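Local atomic coordinates of alcohol dehydrogenase, zinc-containing (Thermotoga maritima, PDB entry 3IP1), a protein that catalyses the NAD(+)-dependent oxidation of scyllo-inosose to 3-dehydro-scyllo-inosose, binds two zinc ions per subunit and probably serves in myo-inositol degradation. Residues L8-D13 with T89-T94; V199-V204 with V230-H235. All blocks are in the same frame, centred on the assembly; numbering follows the deposited sequence.

In the fold
The two contacts belong to different parts of the subunit and lie on opposite sides of its centre: their centres are about 33 Å apart and nearest atoms about 16 Å, so they do not touch. Interaction 1 pairs strand 3-12 with strand 93-94; interaction 2 packs helix 194-207 against the first helix of the coenzyme-binding fold. Neither contact includes a metal ligand, but both lie within about 10 Å of one: side chain to side chain, Val93 is about 9 Å from His97 and Ala200 about 10 Å from Glu195. Likewise Leu8 is about 9 Å from His73, a probable charge-relay residue, and Ala200 about 4 Å from Ile225, which probably contributes to the NAD(+) site.

Interaction 1: L8-D13 with T89-T94; sequences LHAKWD and TGFPVT
Leu8 and Phe91 form the tight part of this contact. The methyl CD2 of Leu8 stands over the middle of the Phe91 ring, 3.4 Å from its centroid and 5° off the normal, a CH-pi contact with almost no offset; accordingly, all six ring carbons lie at similar distances from that methyl. CG of Leu8 is anti to the backbone N (chi1 -170°), which brings the branch over the ring, while Ala10 adds its CB obliquely at 3.9 Å from CD2 of Phe91. The backbone fixes the register: Leu8 and Val93 are an antiparallel hydrogen-bonded pair, in which Leu8 N donates to Val93 O at 2.9 Å, nearly along the C=O axis. The return bond from Val93 N to Leu8 O is weak at 3.3 Å, and Pro92 CA adds a CH...O contact to the same oxygen at 3.2 Å.

The solvent side is looser. Exposed Pro92, which follows a cis peptide bond, sets its CB over one face of the partly exposed His9 ring, 3.7 Å from the centroid and toward the rim. The imidazole is also held from outside the pair, since His9 NE2 is hydrogen-bonded to Glu45.

The Leu8-Val93 pair adds the short strand 93-94 to strand 3-12 in a small antiparallel sheet with strands 37-38 and 40-47. Leu8 lies about 9 Å, side chain to side chain, from His73, a probable charge-relay residue. Pro40 and Val42 of strand 40-47 touch Leu8, and Met74 of helix 69-75 packs on both Leu8 and Phe91.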
loop_
_atom_site.group_PDB
_atom_site.type_symbol
_atom_site.label_atom_id
_atom_site.label_comp_id
_atom_site.label_asym_id
_atom_site.label_seq_id
_atom_site.Cartn_x
_atom_site.Cartn_y
_atom_site.Cartn_z
ATOM N N LEU A 8 -14.538 21.018 -35.227
ATOM C CA LEU A 8 -15.098 22.156 -34.498
ATOM C C LEU A 8 -14.289 23.419 -34.780
ATOM O O LEU A 8 -13.084 23.449 -34.585
ATOM C CB LEU A 8 -15.153 21.889 -32.980
ATOM C CG LEU A 8 -15.922 22.872 -32.065
ATOM C CD1 LEU A 8 -16.500 22.167 -30.838
ATOM C CD2 LEU A 8 -15.088 24.089 -31.621
ATOM N N HIS A 9 -14.976 24.464 -35.227
ATOM C CA HIS A 9 -14.369 25.775 -35.403
ATOM C C HIS A 9 -14.967 26.721 -34.379
ATOM O O HIS A 9 -16.140 26.612 -34.045
ATOM C CB HIS A 9 -14.636 26.295 -36.828
ATOM C CG HIS A 9 -13.944 25.494 -37.887
ATOM N ND1 HIS A 9 -12.770 25.908 -38.485
ATOM C CD2 HIS A 9 -14.234 24.283 -38.421
ATOM C CE1 HIS A 9 -12.369 24.988 -39.344
ATOM N NE2 HIS A 9 -13.239 23.991 -39.322
ATOM N N ALA A 10 -14.155 27.629 -33.855
ATOM C CA ALA A 10 -14.661 28.633 -32.939
ATOM C C ALA A 10 -13.848 29.902 -33.098
ATOM O O ALA A 10 -12.773 29.876 -33.692
ATOM C CB ALA A 10 -14.600 28.132 -31.495
ATOM N N LYS A 11 -14.372 31.002 -32.552
ATOM C CA LYS A 11 -13.677 32.296 -32.520
ATOM C C LYS A 11 -12.800 32.458 -31.264
ATOM O O LYS A 11 -13.251 32.193 -30.146
ATOM C CB LYS A 11 -14.724 33.426 -32.602
ATOM C CG LYS A 11 -14.154 34.844 -32.674
ATOM C CD LYS A 11 -15.250 35.881 -32.505
ATOM C CE LYS A 11 -14.687 37.318 -32.623
ATOM N NZ LYS A 11 -15.772 38.347 -32.555
ATOM N N TRP A 12 -11.548 32.888 -31.449
ATOM C CA TRP A 12 -10.715 33.290 -30.325
ATOM C C TRP A 12 -11.180 34.674 -29.847
ATOM O O TRP A 12 -10.798 35.695 -30.431
ATOM C CB TRP A 12 -9.235 33.340 -30.721
ATOM C CG TRP A 12 -8.337 33.724 -29.562
ATOM C CD1 TRP A 12 -8.090 34.988 -29.091
ATOM C CD2 TRP A 12 -7.548 32.837 -28.751
ATOM N NE1 TRP A 12 -7.215 34.938 -28.025
ATOM C CE2 TRP A 12 -6.865 33.632 -27.800
ATOM C CE3 TRP A 12 -7.353 31.447 -28.739
ATOM C CZ2 TRP A 12 -5.999 33.079 -26.837
ATOM C CZ3 TRP A 12 -6.505 30.898 -27.785
ATOM C CH2 TRP A 12 -5.831 31.722 -26.847
ATOM N N ASP A 13 -11.979 34.718 -28.781
ATOM C CA ASP A 13 -12.602 35.979 -28.363
ATOM C C ASP A 13 -12.783 36.018 -26.849
ATOM O O ASP A 13 -13.907 35.922 -26.367
ATOM C CB ASP A 13 -13.954 36.148 -29.073
ATOM C CG ASP A 13 -14.504 37.570 -28.985
ATOM O OD1 ASP A 13 -13.781 38.467 -28.524
ATOM O OD2 ASP A 13 -15.671 37.787 -29.381
ATOM N N THR A 89 -8.058 23.199 -25.065
ATOM C CA THR A 89 -8.746 23.249 -26.350
ATOM C C THR A 89 -7.894 24.003 -27.386
ATOM O O THR A 89 -7.449 25.125 -27.136
ATOM C CB THR A 89 -10.126 23.929 -26.210
ATOM O OG1 THR A 89 -10.031 24.982 -25.240
ATOM C CG2 THR A 89 -11.186 22.930 -25.744
ATOM N N GLY A 90 -7.672 23.371 -28.536
ATOM C CA GLY A 90 -6.889 23.956 -29.631
ATOM C C GLY A 90 -7.692 23.847 -30.920
ATOM O O GLY A 90 -7.676 22.807 -31.557
ATOM N N PHE A 91 -8.417 24.912 -31.281
ATOM C CA PHE A 91 -9.327 24.917 -32.442
ATOM C C PHE A 91 -8.732 25.620 -33.672
ATOM O O PHE A 91 -7.998 26.605 -33.525
ATOM C CB PHE A 91 -10.669 25.568 -32.068
ATOM C CG PHE A 91 -11.414 24.862 -30.939
ATOM C CD1 PHE A 91 -11.443 23.470 -30.852
ATOM C CD2 PHE A 91 -12.109 25.605 -29.979
ATOM C CE1 PHE A 91 -12.115 22.835 -29.830
ATOM C CE2 PHE A 91 -12.800 24.981 -28.951
ATOM C CZ PHE A 91 -12.816 23.586 -28.881
ATOM N N PRO A 92 -9.079 25.162 -34.892
ATOM C CA PRO A 92 -10.027 24.070 -35.195
ATOM C C PRO A 92 -9.413 22.698 -34.916
ATOM O O PRO A 92 -8.191 22.567 -34.890
ATOM C CB PRO A 92 -10.302 24.241 -36.694
ATOM C CG PRO A 92 -9.082 24.952 -37.227
ATOM C CD PRO A 92 -8.632 25.865 -36.114
ATOM N N VAL A 93 -10.255 21.699 -34.688
ATOM C CA VAL A 93 -9.771 20.345 -34.377
ATOM C C VAL A 93 -10.827 19.340 -34.800
ATOM O O VAL A 93 -12.028 19.642 -34.768
ATOM C CB VAL A 93 -9.462 20.203 -32.845
ATOM C CG1 VAL A 93 -10.757 20.012 -32.013
ATOM C CG2 VAL A 93 -8.466 19.081 -32.581
ATOM N N THR A 94 -10.385 18.156 -35.208
ATOM C CA THR A 94 -11.298 17.023 -35.372
ATOM C C THR A 94 -11.624 16.466 -34.009
ATOM O O THR A 94 -10.719 16.122 -33.227
ATOM C CB THR A 94 -10.691 15.918 -36.274
ATOM O OG1 THR A 94 -10.451 16.466 -37.576
ATOM C CG2 THR A 94 -11.629 14.699 -36.403
#

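Interaction 2: V199-V204 with V230-H235; sequences VAYNAV and VAILKH
Ile232 carries most of the contact from its helix. Its terminal methyl CD1, carried by a CG1 anti to the carbonyl carbon (chi1 -71°), presses on the backbone of the facing helix, 3.5 Å from Tyr201 N, and lies 3.9 Å from Ala200 CB and 3.8 Å from Tyr201 CB. The Ile232 and Tyr201 side chains cross at about a right angle. Val204, a turn after Ala200, meets Leu233 tip to tip, with Val204 CG1 3.8 Å from Leu233 CD1 and Leu233 CD2 4.0 Å from Val204 CG2. An alanine in place of Leu233 would probably loosen this end, since both methyls that meet Val204 would go.

No hydrogen bond joins the segments, whose axes approach to 9.8 Å at a crossing angle of -51°. Helix 224-235 follows strand 216-220 through a GxGxxG-type turn, consistent with the first beta-alpha unit of a Rossmann fold; Ile225 on it, which probably contributes to the NAD(+) site, also packs on Ala200.

Behind the first shell, Leu285 of strand 285-288 touches both Val204 and Leu233. The Tyr201 ring lies against helix 349-358, and its OH is hydrogen-bonded to the backbone O of Pro213 of the second subunit.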
loop_
_atom_site.group_PDB
_atom_site.type_symbol
_atom_site.label_atom_id
_atom_site.label_comp_id
_atom_site.label_asym_id
_atom_site.label_seq_id
_atom_site.Cartn_x
_atom_site.Cartn_y
_atom_site.Cartn_z
ATOM N N VAL A 199 -11.530 5.536 -17.421
ATOM C CA VAL A 199 -11.683 6.678 -16.522
ATOM C C VAL A 199 -12.276 6.203 -15.182
ATOM O O VAL A 199 -11.743 6.530 -14.119
ATOM C CB VAL A 199 -12.575 7.793 -17.147
ATOM C CG1 VAL A 199 -12.986 8.827 -16.091
ATOM C CG2 VAL A 199 -11.856 8.483 -18.340
ATOM N N ALA A 200 -13.383 5.462 -15.245
ATOM C CA ALA A 200 -14.012 4.866 -14.068
ATOM C C ALA A 200 -13.040 3.925 -13.354
ATOM O O ALA A 200 -12.904 3.957 -12.129
ATOM C CB ALA A 200 -15.274 4.094 -14.473
ATOM N N TYR A 201 -12.360 3.095 -14.132
ATOM C CA TYR A 201 -11.425 2.128 -13.560
ATOM C C TYR A 201 -10.312 2.833 -12.786
ATOM O O TYR A 201 -10.025 2.457 -11.662
ATOM C CB TYR A 201 -10.852 1.226 -14.656
ATOM C CG TYR A 201 -10.110 -0.005 -14.170
ATOM C CD1 TYR A 201 -8.831 0.099 -13.613
ATOM C CD2 TYR A 201 -10.668 -1.289 -14.317
ATOM C CE1 TYR A 201 -8.128 -1.044 -13.179
ATOM C CE2 TYR A 201 -9.980 -2.426 -13.910
ATOM C CZ TYR A 201 -8.707 -2.297 -13.332
ATOM O OH TYR A 201 -8.013 -3.413 -12.914
ATOM N N ASN A 202 -9.705 3.850 -13.398
ATOM C CA ASN A 202 -8.661 4.648 -12.744
ATOM C C ASN A 202 -9.200 5.277 -11.455
ATOM O O ASN A 202 -8.522 5.318 -10.431
ATOM C CB ASN A 202 -8.159 5.743 -13.693
ATOM C CG ASN A 202 -7.003 6.566 -13.105
ATOM O OD1 ASN A 202 -5.907 6.053 -12.878
ATOM N ND2 ASN A 202 -7.241 7.864 -12.896
ATOM N N ALA A 203 -10.442 5.739 -11.508
ATOM C CA ALA A 203 -11.037 6.394 -10.374
ATOM C C ALA A 203 -11.284 5.439 -9.215
ATOM O O ALA A 203 -10.981 5.781 -8.083
ATOM C CB ALA A 203 -12.320 7.112 -10.790
ATOM N N VAL A 204 -11.803 4.243 -9.481
ATOM C CA VAL A 204 -12.178 3.344 -8.372
ATOM C C VAL A 204 -11.133 2.299 -7.922
ATOM O O VAL A 204 -11.113 1.912 -6.737
ATOM C CB VAL A 204 -13.558 2.646 -8.580
ATOM C CG1 VAL A 204 -14.654 3.693 -8.726
ATOM C CG2 VAL A 204 -13.554 1.704 -9.774
ATOM N N VAL A 230 -20.154 0.812 -11.835
ATOM C CA VAL A 230 -21.067 -0.227 -11.339
ATOM C C VAL A 230 -20.576 -1.585 -11.778
ATOM O O VAL A 230 -20.422 -2.499 -10.949
ATOM C CB VAL A 230 -22.528 -0.031 -11.834
ATOM C CG1 VAL A 230 -23.374 -1.278 -11.547
ATOM C CG2 VAL A 230 -23.144 1.167 -11.149
ATOM N N ALA A 231 -20.336 -1.698 -13.081
ATOM C CA ALA A 231 -19.825 -2.914 -13.698
ATOM C C ALA A 231 -18.490 -3.334 -13.087
ATOM O O ALA A 231 -18.317 -4.497 -12.708
ATOM C CB ALA A 231 -19.688 -2.714 -15.217
ATOM N N ILE A 232 -17.549 -2.392 -12.998
ATOM C CA ILE A 232 -16.203 -2.717 -12.523
ATOM C C ILE A 232 -16.229 -3.230 -11.085
ATOM O O ILE A 232 -15.585 -4.237 -10.757
ATOM C CB ILE A 232 -15.247 -1.505 -12.611
ATOM C CG1 ILE A 232 -14.897 -1.198 -14.086
ATOM C CG2 ILE A 232 -13.982 -1.786 -11.818
ATOM C CD1 ILE A 232 -14.490 0.310 -14.317
ATOM N N LEU A 233 -16.976 -2.526 -10.242
ATOM C CA LEU A 233 -17.008 -2.805 -8.819
ATOM C C LEU A 233 -17.812 -4.057 -8.482
ATOM O O LEU A 233 -17.482 -4.745 -7.524
ATOM C CB LEU A 233 -17.498 -1.579 -8.055
ATOM C CG LEU A 233 -16.432 -0.470 -8.055
ATOM C CD1 LEU A 233 -16.988 0.889 -7.539
ATOM C CD2 LEU A 233 -15.187 -0.925 -7.250
ATOM N N LYS A 234 -18.842 -4.370 -9.281
ATOM C CA LYS A 234 -19.479 -5.677 -9.163
ATOM C C LYS A 234 -18.500 -6.790 -9.548
ATOM O O LYS A 234 -18.314 -7.724 -8.781
ATOM C CB LYS A 234 -20.781 -5.787 -9.962
ATOM C CG LYS A 234 -21.713 -6.892 -9.475
ATOM C CD LYS A 234 -22.055 -6.747 -7.985
ATOM C CE LYS A 234 -22.873 -7.939 -7.455
ATOM N NZ LYS A 234 -23.266 -7.750 -6.019
ATOM N N HIS A 235 -17.849 -6.668 -10.705
ATOM C CA HIS A 235 -16.810 -7.620 -11.105
ATOM C C HIS A 235 -15.677 -7.721 -10.078
ATOM O O HIS A 235 -15.050 -8.780 -9.968
ATOM C CB HIS A 235 -16.278 -7.339 -12.525
ATOM C CG HIS A 235 -17.127 -7.951 -13.602
ATOM N ND1 HIS A 235 -18.309 -7.379 -14.037
ATOM C CD2 HIS A 235 -16.998 -9.111 -14.293
ATOM C CE1 HIS A 235 -18.858 -8.145 -14.965
ATOM N NE2 HIS A 235 -18.088 -9.208 -15.129
#